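PDB 3FHD: ORF 37 from Human herpesvirus 8 type M, which cuts single- and double-stranded DNA as an endonuclease and exonuclease, processing branched or non-linear viral DNA so that unit-length genomes can be packaged. Local coordinates for residues Glu292-Leu297 with Ser378-Phe383; Phe430-Gly435 with Ile455-Ile460; Leu367-Asp372 with Tyr436-Asn441; Ser358-Asp363 with Val461-Phe466. All blocks are in the same frame, centred on the assembly; numbering follows the deposited sequence.

Contact 1. Residues Glu292-Leu297 with Ser378-Phe383; sequences EAPGKL and SIKARF
The backbone of Pro294 and Gly295 is laid across one face of the Phe383 ring, and this is the tight part of the contact. Gly295 CA stands 3.8 Å from the ring centroid and only 14° off the normal, a CH-pi contact over the face. Its carbonyl carbon comes closer still, with Gly295 C 3.4 Å from Phe383 CE1. Pro294 C lies above the same face, displaced toward the rim on the CE2 side. Phe383 CG takes the position between its own backbone N and carbonyl carbon (chi1 66°). Next to the ring the proline edge continues the apolar seam: Pro294 CB is 4.1 Å from Phe383 CE2, while Pro294 CG rests 3.6 Å from Ala381 CB.

Two lysines touch the seam only lightly. Lys380 and Ala381 both face Val366 in a classic beta bulge, and both of their CB atoms point toward 292-297, yet Lys380 NZ stays 4.4 Å from Pro294 CG and makes its cation-pi contact with Tyr291. Lys296 passes the ring with its CG 4.3 Å from Phe383 CE1, then carries its ammonium away to Asn386 OD1.

Gly295 is the N-cap of helix 296-303, and through it the start of that helix rests on strand 379-389 near the protein surface. No hydrogen bond crosses between the segments; apolar packing and one CH-pi contact hold them, and the polar lysine ends are satisfied elsewhere.

Contact 2. Residues Phe430-Gly435 with Ile455-Ile460; sequences FFRKRG and IPTLLI
Phe430 and Leu458 run side by side and point the same way, with Leu458 CD2 over one face of the ring, 3.6 Å from Phe430 CD2. Leu458 O meets the edge of that ring in its plane, and Ile460 CD1 comes in obliquely to Phe430 CE2 at 3.8 Å. Arg432 and Ile455 repeat the side-by-side pattern: Ile455 CD1 lies over a face of the guanidinium, 3.6 Å from Arg432 NH2. Arg432 starts between its N and carbonyl carbon (chi1 75°) and then extends, its CG pressed 3.6 Å from Thr457 CG2. Arg434 crosses Ile455 at about a right angle, touching CD1 with its CG. Beyond these contacts the guanidinium of Arg432 bridges Asp438 and Asp369, and Arg434 NE reaches Val453 O.

The backbones pair antiparallel, broken by a classic bulge in which Thr457 and Leu458 both face Phe430. Phe430 O takes Thr457 N at 2.9 Å, nearly straight at the hydrogen (175°), and Phe430 N gives to Leu458 O. Arg432 and Ile455 bond in both directions.

On the other face of the sheet the Phe431 ring crosses Pro456, and helix 203-217 packs on both through Val208. Helix 296-303 touches Leu458 and Ile460 through Phe302 and Phe303, while strand 362-367 is the next neighbour of 455-464 in the sheet.

Contact 3. Residues Leu367-Asp372 with Tyr436-Asn441; sequences LTDPQD and YQDPVN
Gln371 lays its extended side chain over Gln437 and Asp438, its NE2 3.5 Å from Gln437 CB and its CB 3.4 Å from Asp438 OD1. With CG anti to the backbone N (chi1 -162°), the chain sets off past the aspartate, which it crosses at about a right angle; amide and carboxylate planes stand 89° apart. Gln371 OE1 and Asp438 OD1, both acceptors, are 3.4 Å apart and do not bond. A water links the two side chains, donating to Asp438 OD2 at 2.9 Å and weakly to Gln371 OE1, while Lys277 NZ also donates to this OE1.

Next along the loop, the ring of Pro439 sits against the carbonyl of Pro370, with Pro439 CD 3.3 Å from Pro370 O. Two carboxylates also come near each other, Asp369 OD1 lying 4.5 Å from Asp438 OD1. That closeness is probably tolerated because Arg432 lies between them and Lys277 pairs with Asp369 OD2.

Asp369 has a second task. Its OD1 accepts the backbone N-H of Gln371 at 2.9 Å, from above the carboxylate plane, and Asp372 N bonds to Asp369 O. This is an Asx turn with Asp369 as the N-cap and Pro370 next in line, a familiar start for a helix, here a short, weakly bonded turn from about Pro370 that the loop after strand 423-432 packs against.

Contact 4. Residues Ser358-Asp363 with Val461-Phe466; sequences STTESD and VTPVYF
Ser362 OG is gripped by two partners: Thr462 OG1 at 2.7 Å across the contact, and the backbone carbonyl of Leu387 on the neighbouring strand. Both hydroxyls lie anti to their own carbonyl carbons, beside the backbone N (chi1 -74° in Ser362 and -59° in Thr462). Thr462 adds its CB and CG2, close around the serine oxygen.

One residue along, Asp363 and Val461 form an antiparallel hydrogen-bonded pair. Asp363 N gives to Val461 O at 2.9 Å, and Val461 N returns a straighter bond to Asp363 O (170° at the hydrogen). Val461 O takes a further CA-H...O contact from Ser362 CA at 3.2 Å. Here strands 362-367 and 455-464 lie next to each other in the mixed sheet of this PD-(D/E)XK superfamily nuclease. No further bridge forms toward Thr360, consistent with Pro463 having no N-H to offer, and the proline ring packs there instead: Pro463 CG lies 3.5 Å from Thr360 O and 3.8 Å from Thr360 CB.

Tyr465 closes the far end. Its side chain crosses Thr360 at about a right angle, and Tyr465 OH and Thr360 OG1 share a hydrogen bond of 2.7 Å. The phenol oxygen is also close to the carbon bearing that hydroxyl, Thr360 CB, at 3.3 Å. Asn357 OD1 accepts the backbone N-H of Tyr465, and at the other end Asp363 OD1 pairs with Lys384, and with Arg382 as well.

Contacts 2 and 4 follow one strand, 455-464, which pairs with 423-432 in contact 2 and with 362-367 in contact 4. Contact 3 joins contact 2 through a fork of salt bridges, Arg432 NH1 to Asp438 OD2 at 2.7 Å and Arg432 NH2 to Asp369 OD1 at 2.8 Å. Contact 1 lies one strand further out, tied to contact 4 by Arg382 NH1 and Asp363 OD1 at 3.1 Å and to contact 3 by a probable bond from Thr368 N to Ser378 O. The magnesium ion, held by Asp243, Glu266 and Ile267, lies about 11 Å from the side chain of Phe431 and about 13 Å from that of Val461; contacts 1 and 3 lie away from it.

Contact 1. Residues Glu292-Leu297 with Ser378-Phe383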
loop_
_atom_site.group_PDB
_atom_site.type_symbol
_atom_site.label_atom_id
_atom_site.label_comp_id
_atom_site.label_asym_id
_atom_site.label_seq_id
_atom_site.Cartn_x
_atom_site.Cartn_y
_atom_site.Cartn_z
ATOM N N GLU A 292 22.394 14.374 21.336
ATOM C CA GLU A 292 23.672 14.353 22.031
ATOM C C GLU A 292 23.939 13.021 22.717
ATOM O O GLU A 292 25.095 12.629 22.865
ATOM C CB GLU A 292 23.748 15.490 23.055
ATOM N N ALA A 293 22.871 12.346 23.147
ATOM C CA ALA A 293 22.967 11.083 23.892
ATOM C C ALA A 293 21.964 10.044 23.369
ATOM O O ALA A 293 20.974 9.748 24.045
ATOM C CB ALA A 293 22.741 11.334 25.381
ATOM N N PRO A 294 22.211 9.487 22.167
ATOM C CA PRO A 294 21.213 8.583 21.562
ATOM C C PRO A 294 20.946 7.312 22.382
ATOM O O PRO A 294 21.860 6.530 22.622
ATOM C CB PRO A 294 21.834 8.229 20.196
ATOM C CG PRO A 294 22.890 9.286 19.956
ATOM C CD PRO A 294 23.398 9.655 21.310
ATOM N N GLY A 295 19.698 7.118 22.802
ATOM C CA GLY A 295 19.315 5.923 23.557
ATOM C C GLY A 295 17.857 5.920 23.970
ATOM O O GLY A 295 17.118 6.872 23.706
ATOM N N LYS A 296 17.455 4.860 24.659
ATOM C CA LYS A 296 16.046 4.627 24.955
ATOM C C LYS A 296 15.370 5.637 25.885
ATOM O O LYS A 296 14.173 5.921 25.712
ATOM C CB LYS A 296 15.826 3.198 25.455
ATOM C CG LYS A 296 16.208 2.136 24.428
ATOM C CD LYS A 296 15.551 0.817 24.733
ATOM C CE LYS A 296 15.944 0.293 26.097
ATOM N NZ LYS A 296 15.385 -1.069 26.289
ATOM N N LEU A 297 16.121 6.186 26.837
ATOM C CA LEU A 297 15.580 7.159 27.795
ATOM C C LEU A 297 15.333 8.525 27.160
ATOM O O LEU A 297 14.265 9.118 27.355
ATOM C CB LEU A 297 16.492 7.304 29.014
ATOM C CG LEU A 297 16.058 8.223 30.174
ATOM C CD1 LEU A 297 15.070 7.517 31.118
ATOM C CD2 LEU A 297 17.267 8.713 30.978
ATOM N N SER A 378 23.334 11.923 7.076
ATOM C CA SER A 378 23.706 10.517 7.137
ATOM C C SER A 378 23.384 9.982 8.539
ATOM O O SER A 378 22.878 10.724 9.377
ATOM C CB SER A 378 25.203 10.358 6.802
ATOM O OG SER A 378 25.995 11.163 7.655
ATOM N N ILE A 379 23.661 8.707 8.795
ATOM C CA ILE A 379 23.394 8.120 10.115
ATOM C C ILE A 379 24.451 8.615 11.093
ATOM O O ILE A 379 25.646 8.497 10.812
ATOM C CB ILE A 379 23.364 6.559 10.065
ATOM C CG1 ILE A 379 22.242 6.073 9.139
ATOM C CG2 ILE A 379 23.212 5.949 11.453
ATOM C CD1 ILE A 379 22.321 4.581 8.800
ATOM N N LYS A 380 24.002 9.203 12.209
ATOM C CA LYS A 380 24.882 9.622 13.307
ATOM C C LYS A 380 25.024 8.494 14.328
ATOM O O LYS A 380 26.119 8.239 14.823
ATOM C CB LYS A 380 24.323 10.860 14.022
ATOM C CG LYS A 380 25.217 11.395 15.125
ATOM C CD LYS A 380 24.434 12.108 16.191
ATOM C CE LYS A 380 25.370 12.838 17.149
ATOM N NZ LYS A 380 25.924 11.960 18.219
ATOM N N ALA A 381 23.910 7.845 14.660
ATOM C CA ALA A 381 23.905 6.780 15.659
ATOM C C ALA A 381 22.703 5.884 15.455
ATOM O O ALA A 381 21.666 6.328 14.948
ATOM C CB ALA A 381 23.897 7.357 17.057
ATOM N N ARG A 382 22.848 4.634 15.882
ATOM C CA ARG A 382 21.886 3.568 15.640
ATOM C C ARG A 382 21.746 2.777 16.938
ATOM O O ARG A 382 22.745 2.460 17.549
ATOM C CB ARG A 382 22.471 2.668 14.560
ATOM C CG ARG A 382 21.583 1.618 13.995
ATOM C CD ARG A 382 22.452 0.692 13.140
ATOM N NE ARG A 382 21.793 -0.552 12.738
ATOM C CZ ARG A 382 20.982 -1.287 13.501
ATOM N NH1 ARG A 382 20.447 -2.402 13.003
ATOM N NH2 ARG A 382 20.701 -0.930 14.758
ATOM N N PHE A 383 20.514 2.473 17.359
ATOM C CA PHE A 383 20.280 1.697 18.589
ATOM C C PHE A 383 18.963 0.913 18.576
ATOM O O PHE A 383 18.043 1.277 17.868
ATOM C CB PHE A 383 20.398 2.579 19.849
ATOM C CG PHE A 383 19.341 3.656 19.984
ATOM C CD1 PHE A 383 18.211 3.443 20.765
ATOM C CD2 PHE A 383 19.505 4.909 19.381
ATOM C CE1 PHE A 383 17.234 4.447 20.915
ATOM C CE2 PHE A 383 18.543 5.908 19.526
ATOM C CZ PHE A 383 17.408 5.679 20.300
#

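Contact 2. Residues Phe430-Gly435 with Ile455-Ile460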
loop_
_atom_site.group_PDB
_atom_site.type_symbol
_atom_site.label_atom_id
_atom_site.label_comp_id
_atom_site.label_asym_id
_atom_site.label_seq_id
_atom_site.Cartn_x
_atom_site.Cartn_y
_atom_site.Cartn_z
ATOM N N PHE A 430 10.609 11.170 11.138
ATOM C CA PHE A 430 10.356 12.323 12.006
ATOM C C PHE A 430 11.133 13.463 11.408
ATOM O O PHE A 430 12.207 13.240 10.792
ATOM C CB PHE A 430 10.847 12.067 13.431
ATOM C CG PHE A 430 10.095 10.981 14.160
ATOM C CD1 PHE A 430 9.059 11.297 15.037
ATOM C CD2 PHE A 430 10.432 9.637 13.980
ATOM C CE1 PHE A 430 8.358 10.310 15.705
ATOM C CE2 PHE A 430 9.742 8.634 14.665
ATOM C CZ PHE A 430 8.696 8.968 15.520
ATOM N N PHE A 431 10.594 14.670 11.552
ATOM C CA PHE A 431 11.083 15.829 10.795
ATOM C C PHE A 431 11.177 17.097 11.645
ATOM O O PHE A 431 10.586 17.179 12.731
ATOM C CB PHE A 431 10.202 16.103 9.555
ATOM C CG PHE A 431 10.237 15.013 8.517
ATOM C CD1 PHE A 431 11.136 15.065 7.452
ATOM C CD2 PHE A 431 9.360 13.936 8.596
ATOM C CE1 PHE A 431 11.167 14.056 6.477
ATOM C CE2 PHE A 431 9.399 12.914 7.622
ATOM C CZ PHE A 431 10.325 12.984 6.571
ATOM N N ARG A 432 11.933 18.066 11.125
ATOM C CA ARG A 432 11.987 19.416 11.670
ATOM C C ARG A 432 11.867 20.503 10.588
ATOM O O ARG A 432 12.210 20.291 9.413
ATOM C CB ARG A 432 13.235 19.622 12.547
ATOM C CG ARG A 432 14.558 19.780 11.785
ATOM C CD ARG A 432 15.683 20.191 12.746
ATOM N NE ARG A 432 16.992 20.326 12.078
ATOM C CZ ARG A 432 17.360 21.360 11.324
ATOM N NH1 ARG A 432 16.523 22.369 11.089
ATOM N NH2 ARG A 432 18.588 21.396 10.795
ATOM N N LYS A 433 11.340 21.658 10.993
ATOM C CA LYS A 433 11.317 22.823 10.130
ATOM C C LYS A 433 12.736 23.292 9.788
ATOM O O LYS A 433 13.669 23.188 10.606
ATOM C CB LYS A 433 10.531 23.968 10.782
ATOM C CG LYS A 433 9.014 23.721 10.975
ATOM C CD LYS A 433 8.308 23.354 9.637
ATOM C CE LYS A 433 6.770 23.408 9.770
ATOM N NZ LYS A 433 6.074 22.970 8.505
ATOM N N ARG A 434 12.886 23.809 8.573
ATOM C CA ARG A 434 14.092 24.537 8.182
ATOM C C ARG A 434 14.142 25.891 8.864
ATOM O O ARG A 434 13.115 26.552 9.034
ATOM C CB ARG A 434 14.146 24.735 6.676
ATOM C CG ARG A 434 14.374 23.488 5.937
ATOM C CD ARG A 434 14.363 23.813 4.458
ATOM N NE ARG A 434 14.304 22.602 3.651
ATOM C CZ ARG A 434 15.340 22.132 2.962
ATOM N NH1 ARG A 434 16.505 22.794 2.993
ATOM N NH2 ARG A 434 15.210 21.020 2.244
ATOM N N GLY A 435 15.337 26.286 9.287
ATOM C CA GLY A 435 15.516 27.543 9.986
ATOM C C GLY A 435 16.363 28.470 9.157
ATOM O O GLY A 435 16.873 28.087 8.090
ATOM N N ILE A 455 13.266 18.846 7.057
ATOM C CA ILE A 455 14.490 18.075 7.281
ATOM C C ILE A 455 14.239 16.823 8.141
ATOM O O ILE A 455 13.723 16.949 9.251
ATOM C CB ILE A 455 15.550 18.989 7.954
ATOM C CG1 ILE A 455 16.044 20.061 6.958
ATOM C CG2 ILE A 455 16.721 18.186 8.560
ATOM C CD1 ILE A 455 16.823 21.218 7.643
ATOM N N PRO A 456 14.625 15.623 7.645
ATOM C CA PRO A 456 14.514 14.410 8.471
ATOM C C PRO A 456 15.513 14.387 9.627
ATOM O O PRO A 456 16.700 14.728 9.457
ATOM C CB PRO A 456 14.774 13.267 7.493
ATOM C CG PRO A 456 15.580 13.880 6.383
ATOM C CD PRO A 456 15.194 15.338 6.312
ATOM N N THR A 457 15.018 13.982 10.791
ATOM C CA THR A 457 15.805 13.961 12.015
ATOM C C THR A 457 15.983 12.552 12.579
ATOM O O THR A 457 17.012 12.251 13.187
ATOM C CB THR A 457 15.149 14.825 13.131
ATOM O OG1 THR A 457 13.834 14.315 13.382
ATOM C CG2 THR A 457 15.064 16.303 12.724
ATOM N N LEU A 458 14.976 11.703 12.388
ATOM C CA LEU A 458 14.917 10.418 13.060
ATOM C C LEU A 458 14.162 9.427 12.199
ATOM O O LEU A 458 13.147 9.780 11.584
ATOM C CB LEU A 458 14.192 10.596 14.386
ATOM C CG LEU A 458 14.106 9.492 15.443
ATOM C CD1 LEU A 458 15.460 9.298 16.140
ATOM C CD2 LEU A 458 13.020 9.900 16.472
ATOM N N LEU A 459 14.665 8.193 12.169
ATOM C CA LEU A 459 14.039 7.079 11.456
ATOM C C LEU A 459 13.892 5.889 12.405
ATOM O O LEU A 459 14.848 5.478 13.064
ATOM C CB LEU A 459 14.855 6.703 10.208
ATOM C CG LEU A 459 14.311 5.582 9.293
ATOM C CD1 LEU A 459 13.053 5.996 8.577
ATOM C CD2 LEU A 459 15.369 5.117 8.290
ATOM N N ILE A 460 12.686 5.351 12.507
ATOM C CA ILE A 460 12.471 4.132 13.277
ATOM C C ILE A 460 11.984 3.027 12.322
ATOM O O ILE A 460 11.068 3.265 11.544
ATOM C CB ILE A 460 11.448 4.370 14.386
ATOM C CG1 ILE A 460 11.943 5.519 15.313
ATOM C CG2 ILE A 460 11.188 3.073 15.158
ATOM C CD1 ILE A 460 11.135 5.681 16.580
#

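Contact 3. Residues Leu367-Asp372 with Tyr436-Asn441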
loop_
_atom_site.group_PDB
_atom_site.type_symbol
_atom_site.label_atom_id
_atom_site.label_comp_id
_atom_site.label_asym_id
_atom_site.label_seq_id
_atom_site.Cartn_x
_atom_site.Cartn_y
_atom_site.Cartn_z
ATOM N N LEU A 367 19.667 10.871 12.821
ATOM C CA LEU A 367 20.391 11.374 11.660
ATOM C C LEU A 367 21.272 12.560 12.026
ATOM O O LEU A 367 20.967 13.278 12.980
ATOM C CB LEU A 367 19.421 11.731 10.526
ATOM C CG LEU A 367 18.419 10.621 10.138
ATOM C CD1 LEU A 367 17.266 11.159 9.297
ATOM C CD2 LEU A 367 19.142 9.470 9.426
ATOM N N THR A 368 22.363 12.762 11.275
ATOM C CA THR A 368 23.135 13.982 11.405
ATOM C C THR A 368 22.317 15.221 11.040
ATOM O O THR A 368 21.457 15.198 10.154
ATOM C CB THR A 368 24.460 13.979 10.578
ATOM O OG1 THR A 368 24.170 13.747 9.191
ATOM C CG2 THR A 368 25.428 12.929 11.109
ATOM N N ASP A 369 22.607 16.297 11.750
ATOM C CA ASP A 369 21.935 17.563 11.570
ATOM C C ASP A 369 22.668 18.353 10.472
ATOM O O ASP A 369 23.844 18.664 10.633
ATOM C CB ASP A 369 21.939 18.297 12.908
ATOM C CG ASP A 369 21.135 19.567 12.892
ATOM O OD1 ASP A 369 20.955 20.194 11.822
ATOM O OD2 ASP A 369 20.672 19.947 13.978
ATOM N N PRO A 370 21.968 18.689 9.351
ATOM C CA PRO A 370 22.638 19.438 8.275
ATOM C C PRO A 370 23.070 20.878 8.646
ATOM O O PRO A 370 23.751 21.544 7.848
ATOM C CB PRO A 370 21.612 19.435 7.134
ATOM C CG PRO A 370 20.272 19.265 7.826
ATOM C CD PRO A 370 20.551 18.409 9.042
ATOM N N GLN A 371 22.706 21.363 9.832
ATOM C CA GLN A 371 23.206 22.679 10.251
ATOM C C GLN A 371 24.670 22.580 10.672
ATOM O O GLN A 371 25.420 23.572 10.646
ATOM C CB GLN A 371 22.345 23.304 11.345
ATOM C CG GLN A 371 22.567 24.807 11.499
ATOM C CD GLN A 371 21.565 25.446 12.421
ATOM O OE1 GLN A 371 20.439 24.964 12.558
ATOM N NE2 GLN A 371 21.961 26.533 13.065
ATOM N N ASP A 372 25.073 21.370 11.050
ATOM C CA ASP A 372 26.459 21.077 11.388
ATOM C C ASP A 372 27.271 20.835 10.103
ATOM O O ASP A 372 28.351 21.405 9.921
ATOM C CB ASP A 372 26.536 19.844 12.304
ATOM C CG ASP A 372 25.882 20.069 13.682
ATOM O OD1 ASP A 372 25.581 21.233 14.056
ATOM O OD2 ASP A 372 25.683 19.058 14.408
ATOM N N TYR A 436 16.540 29.683 9.667
ATOM C CA TYR A 436 17.284 30.708 8.962
ATOM C C TYR A 436 18.748 30.357 8.731
ATOM O O TYR A 436 19.322 30.767 7.738
ATOM C CB TYR A 436 17.133 32.057 9.664
ATOM C CG TYR A 436 15.737 32.623 9.501
ATOM C CD1 TYR A 436 15.451 33.531 8.472
ATOM C CD2 TYR A 436 14.698 32.225 10.352
ATOM C CE1 TYR A 436 14.168 34.043 8.312
ATOM C CE2 TYR A 436 13.412 32.725 10.196
ATOM C CZ TYR A 436 13.163 33.640 9.169
ATOM O OH TYR A 436 11.895 34.144 9.002
ATOM N N GLN A 437 19.319 29.562 9.631
ATOM C CA GLN A 437 20.738 29.214 9.583
ATOM C C GLN A 437 21.026 27.845 8.918
ATOM O O GLN A 437 22.184 27.445 8.816
ATOM C CB GLN A 437 21.324 29.255 10.990
ATOM C CG GLN A 437 21.261 30.646 11.644
ATOM C CD GLN A 437 21.943 30.675 12.975
ATOM O OE1 GLN A 437 23.103 30.263 13.095
ATOM N NE2 GLN A 437 21.251 31.207 13.993
ATOM N N ASP A 438 19.979 27.145 8.481
ATOM C CA ASP A 438 20.133 25.877 7.765
ATOM C C ASP A 438 20.641 26.125 6.343
ATOM O O ASP A 438 20.293 27.135 5.738
ATOM C CB ASP A 438 18.806 25.107 7.705
ATOM C CG ASP A 438 18.502 24.341 9.007
ATOM O OD1 ASP A 438 19.438 23.723 9.559
ATOM O OD2 ASP A 438 17.339 24.373 9.478
ATOM N N PRO A 439 21.465 25.206 5.803
ATOM C CA PRO A 439 21.887 25.339 4.391
ATOM C C PRO A 439 20.717 25.294 3.418
ATOM O O PRO A 439 19.729 24.603 3.669
ATOM C CB PRO A 439 22.769 24.108 4.163
ATOM C CG PRO A 439 22.350 23.134 5.230
ATOM C CD PRO A 439 22.056 24.014 6.432
ATOM N N VAL A 440 20.840 26.034 2.317
ATOM C CA VAL A 440 19.864 25.968 1.221
ATOM C C VAL A 440 19.755 24.527 0.688
ATOM O O VAL A 440 18.654 24.001 0.516
ATOM C CB VAL A 440 20.265 26.906 0.045
ATOM C CG1 VAL A 440 19.100 27.050 -0.925
ATOM C CG2 VAL A 440 20.689 28.256 0.558
ATOM N N ASN A 441 20.909 23.895 0.487
ATOM C CA ASN A 441 21.020 22.607 -0.193
ATOM C C ASN A 441 21.399 21.504 0.785
ATOM O O ASN A 441 22.532 21.464 1.253
ATOM C CB ASN A 441 22.099 22.679 -1.293
ATOM C CG ASN A 441 21.748 23.652 -2.414
ATOM O OD1 ASN A 441 20.616 23.676 -2.904
ATOM N ND2 ASN A 441 22.731 24.444 -2.840
HETATM O O HOH W 1 17.210 25.583 12.104
#

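Contact 4. Residues Ser358-Asp363 with Val461-Phe466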
loop_
_atom_site.group_PDB
_atom_site.type_symbol
_atom_site.label_atom_id
_atom_site.label_comp_id
_atom_site.label_asym_id
_atom_site.label_seq_id
_atom_site.Cartn_x
_atom_site.Cartn_y
_atom_site.Cartn_z
ATOM N N SER A 358 6.453 -9.561 19.606
ATOM C CA SER A 358 6.946 -9.072 20.886
ATOM C C SER A 358 8.373 -9.527 21.204
ATOM O O SER A 358 8.757 -9.543 22.364
ATOM C CB SER A 358 5.959 -9.422 22.013
ATOM O OG SER A 358 5.625 -10.801 21.979
ATOM N N THR A 359 9.156 -9.844 20.163
ATOM C CA THR A 359 10.557 -10.318 20.292
ATOM C C THR A 359 11.610 -9.455 19.565
ATOM O O THR A 359 12.536 -8.940 20.206
ATOM C CB THR A 359 10.699 -11.792 19.820
ATOM O OG1 THR A 359 9.779 -12.618 20.542
ATOM C CG2 THR A 359 12.130 -12.334 20.055
ATOM N N THR A 360 11.485 -9.322 18.237
ATOM C CA THR A 360 12.435 -8.533 17.432
ATOM C C THR A 360 12.206 -7.048 17.655
ATOM O O THR A 360 11.122 -6.525 17.352
ATOM C CB THR A 360 12.298 -8.805 15.911
ATOM O OG1 THR A 360 12.048 -10.196 15.685
ATOM C CG2 THR A 360 13.561 -8.367 15.149
ATOM N N GLU A 361 13.226 -6.366 18.171
ATOM C CA GLU A 361 13.111 -4.932 18.486
ATOM C C GLU A 361 13.220 -3.992 17.275
ATOM O O GLU A 361 13.714 -4.379 16.213
ATOM C CB GLU A 361 14.132 -4.536 19.563
ATOM C CG GLU A 361 13.982 -5.315 20.860
ATOM C CD GLU A 361 14.982 -4.873 21.910
ATOM O OE1 GLU A 361 16.191 -4.874 21.604
ATOM O OE2 GLU A 361 14.561 -4.522 23.033
ATOM N N SER A 362 12.739 -2.758 17.451
ATOM C CA SER A 362 12.852 -1.701 16.438
ATOM C C SER A 362 14.286 -1.166 16.352
ATOM O O SER A 362 14.984 -1.112 17.354
ATOM C CB SER A 362 11.921 -0.546 16.781
ATOM O OG SER A 362 10.571 -0.864 16.532
ATOM N N ASP A 363 14.722 -0.784 15.154
ATOM C CA ASP A 363 15.985 -0.071 14.991
ATOM C C ASP A 363 15.704 1.422 14.966
ATOM O O ASP A 363 14.842 1.873 14.206
ATOM C CB ASP A 363 16.674 -0.469 13.689
ATOM C CG ASP A 363 17.182 -1.908 13.710
ATOM O OD1 ASP A 363 17.885 -2.272 14.659
ATOM O OD2 ASP A 363 16.881 -2.676 12.775
ATOM N N VAL A 461 12.611 1.855 12.389
ATOM C CA VAL A 461 12.215 0.720 11.566
ATOM C C VAL A 461 11.731 -0.365 12.514
ATOM O O VAL A 461 12.472 -0.810 13.400
ATOM C CB VAL A 461 13.366 0.223 10.636
ATOM C CG1 VAL A 461 12.934 -1.022 9.836
ATOM C CG2 VAL A 461 13.815 1.334 9.664
ATOM N N THR A 462 10.471 -0.752 12.332
ATOM C CA THR A 462 9.782 -1.700 13.182
ATOM C C THR A 462 9.358 -2.925 12.348
ATOM O O THR A 462 8.615 -2.768 11.372
ATOM C CB THR A 462 8.532 -1.010 13.822
ATOM O OG1 THR A 462 8.956 0.140 14.583
ATOM C CG2 THR A 462 7.784 -1.955 14.742
ATOM N N PRO A 463 9.830 -4.141 12.720
ATOM C CA PRO A 463 9.400 -5.393 12.069
ATOM C C PRO A 463 7.909 -5.708 12.306
ATOM O O PRO A 463 7.329 -5.291 13.331
ATOM C CB PRO A 463 10.298 -6.470 12.717
ATOM C CG PRO A 463 10.769 -5.895 13.959
ATOM C CD PRO A 463 10.841 -4.397 13.765
ATOM N N VAL A 464 7.290 -6.406 11.354
ATOM C CA VAL A 464 5.903 -6.859 11.486
ATOM C C VAL A 464 5.843 -8.327 11.009
ATOM O O VAL A 464 6.274 -8.633 9.913
ATOM C CB VAL A 464 4.886 -6.019 10.628
ATOM C CG1 VAL A 464 3.436 -6.363 11.053
ATOM C CG2 VAL A 464 5.104 -4.487 10.780
ATOM N N TYR A 465 5.331 -9.212 11.862
ATOM C CA TYR A 465 5.164 -10.639 11.547
ATOM C C TYR A 465 3.679 -11.007 11.511
ATOM O O TYR A 465 2.892 -10.412 12.250
ATOM C CB TYR A 465 5.921 -11.508 12.559
ATOM C CG TYR A 465 7.402 -11.163 12.688
ATOM C CD1 TYR A 465 8.351 -11.733 11.841
ATOM C CD2 TYR A 465 7.842 -10.259 13.651
ATOM C CE1 TYR A 465 9.720 -11.407 11.968
ATOM C CE2 TYR A 465 9.185 -9.916 13.773
ATOM C CZ TYR A 465 10.121 -10.497 12.932
ATOM O OH TYR A 465 11.466 -10.170 13.074
ATOM N N PHE A 466 3.307 -11.977 10.658
ATOM C CA PHE A 466 1.892 -12.357 10.437
ATOM C C PHE A 466 1.651 -13.872 10.565
ATOM O O PHE A 466 1.977 -14.644 9.636
ATOM C CB PHE A 466 1.362 -11.861 9.078
ATOM C CG PHE A 466 1.585 -10.400 8.837
ATOM C CD1 PHE A 466 0.791 -9.455 9.471
ATOM C CD2 PHE A 466 2.615 -9.976 7.991
ATOM C CE1 PHE A 466 1.037 -8.092 9.266
ATOM C CE2 PHE A 466 2.855 -8.634 7.773
ATOM C CZ PHE A 466 2.083 -7.692 8.428
#